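Side-chain contact in Sys-1 protein (Caenorhabditis elegans, PDB 3C2G), which acts as a beta-catenin-type transcriptional coregulator in the Wnt asymmetry pathway, binding the TCF factor POP-1 directly to activate or repress target genes: residues I549-P552 against L553-L556. Residues are numbered along the deposited sequence; the frame is centred on the assembly and turned at random.
Sequences IDCP and LNLL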
loop_
_atom_site.group_PDB
_atom_site.type_symbol
_atom_site.label_atom_id
_atom_site.label_comp_id
_atom_site.label_asym_id
_atom_site.label_seq_id
_atom_site.Cartn_x
_atom_site.Cartn_y
_atom_site.Cartn_z
ATOM N N ILE A 549 -5.020 33.113 -20.583
ATOM C CA ILE A 549 -5.437 33.229 -19.188
ATOM C C ILE A 549 -6.350 34.433 -18.999
ATOM O O ILE A 549 -6.051 35.529 -19.461
ATOM C CB ILE A 549 -4.204 33.258 -18.237
ATOM C CG1 ILE A 549 -3.721 31.830 -17.982
ATOM C CG2 ILE A 549 -4.503 33.944 -16.914
ATOM C CD1 ILE A 549 -2.394 31.749 -17.241
ATOM N N ASP A 550 -7.485 34.208 -18.344
ATOM C CA ASP A 550 -8.383 35.289 -17.946
ATOM C C ASP A 550 -7.819 35.980 -16.703
ATOM O O ASP A 550 -6.995 35.402 -15.986
ATOM C CB ASP A 550 -9.781 34.732 -17.657
ATOM C CG ASP A 550 -10.881 35.801 -17.743
ATOM O OD1 ASP A 550 -10.571 36.996 -18.007
ATOM O OD2 ASP A 550 -12.068 35.434 -17.549
ATOM N N CYS A 551 -8.263 37.210 -16.458
ATOM C CA CYS A 551 -7.816 38.031 -15.331
ATOM C C CYS A 551 -7.515 37.258 -14.042
ATOM O O CYS A 551 -8.440 36.827 -13.357
ATOM C CB CYS A 551 -8.877 39.080 -15.017
ATOM S SG CYS A 551 -8.289 40.286 -13.819
ATOM N N PRO A 552 -6.224 37.098 -13.698
ATOM C CA PRO A 552 -5.853 36.383 -12.468
ATOM C C PRO A 552 -6.445 37.010 -11.208
ATOM O O PRO A 552 -6.737 36.295 -10.256
ATOM C CB PRO A 552 -4.325 36.475 -12.448
ATOM C CG PRO A 552 -3.943 36.694 -13.874
ATOM C CD PRO A 552 -5.032 37.554 -14.437
ATOM N N LEU A 553 -6.649 38.328 -11.219
ATOM C CA LEU A 553 -7.246 39.024 -10.080
ATOM C C LEU A 553 -8.537 38.365 -9.597
ATOM O O LEU A 553 -8.813 38.339 -8.395
ATOM C CB LEU A 553 -7.465 40.514 -10.377
ATOM C CG LEU A 553 -7.856 41.422 -9.196
ATOM C CD1 LEU A 553 -6.944 41.225 -7.962
ATOM C CD2 LEU A 553 -7.889 42.895 -9.595
ATOM N N ASN A 554 -9.297 37.799 -10.531
ATOM C CA ASN A 554 -10.543 37.096 -10.213
ATOM C C ASN A 554 -10.352 35.828 -9.354
ATOM O O ASN A 554 -11.315 35.297 -8.803
ATOM C CB ASN A 554 -11.328 36.788 -11.498
ATOM C CG ASN A 554 -11.845 38.051 -12.195
ATOM O OD1 ASN A 554 -12.183 39.046 -11.549
ATOM N ND2 ASN A 554 -11.909 38.009 -13.524
ATOM N N LEU A 555 -9.110 35.355 -9.247
ATOM C CA LEU A 555 -8.754 34.271 -8.323
ATOM C C LEU A 555 -8.944 34.672 -6.856
ATOM O O LEU A 555 -8.998 33.820 -5.974
ATOM C CB LEU A 555 -7.295 33.870 -8.530
ATOM C CG LEU A 555 -6.831 32.670 -9.353
ATOM C CD1 LEU A 555 -7.868 32.123 -10.331
ATOM C CD2 LEU A 555 -5.557 33.073 -10.084
ATOM N N LEU A 556 -9.021 35.975 -6.607
ATOM C CA LEU A 556 -9.091 36.501 -5.249
ATOM C C LEU A 556 -10.512 36.794 -4.826
ATOM O O LEU A 556 -10.742 37.215 -3.697
ATOM C CB LEU A 556 -8.270 37.779 -5.117
ATOM C CG LEU A 556 -6.766 37.745 -5.367
ATOM C CD1 LEU A 556 -6.178 39.095 -4.985
ATOM C CD2 LEU A 556 -6.092 36.629 -4.598
#
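One face of the N554 carboxamide is covered by C551, whose CB stands over the ND2 end, 3.5 Å from ND2; C551 O lies on that same side, beside N554 CB. Carbon CG of N554 stands anti to its own carbonyl carbon (chi1 -67°), which turns the amide back toward C551, three residues earlier. ND2 donates to the T588 carbonyl, and OD1 takes a weak hydrogen bond from N557, so both ends of the flat group are engaged and its rotation is restrained. The D550 carboxylate is met from above its plane, 40° out of it, by C551 N at 2.8 Å from OD1. L555 lies along the P552 carbonyl, with CB 3.0 Å and CD2 3.4 Å from P552 O; P552 CB meets L555 CD2 more loosely at 4.3 Å, and W587 and C573 also touch the proline ring.

Two i to i+3 backbone bonds identify the turn as 3-10: N554 N to C551 O and L555 N to P552 O, the latter 2.7 Å long with an N-H...O angle of 157°. A third bond, L556 N to L553 O, continues the pattern. On C551, SG lies anti to the backbone N and packs on L553 CB at 3.5 Å, with W587 and I589 also touching this cysteine.

The turn belongs to the linker between helices 539-544 and 563-579 of the armadillo domain. L555 faces Y502 and F506 of helix 494-507, whereas L553 and L556 reach helix 591-598, and L555 and L556 also touch helix 563-579. Chemically, in the buried residues C551 and P552 each carbonyl oxygen receives one 3-10 hydrogen bond, so the turn supplies partners for its own polar backbone, while the apolar side chains join this linker to the surrounding helices.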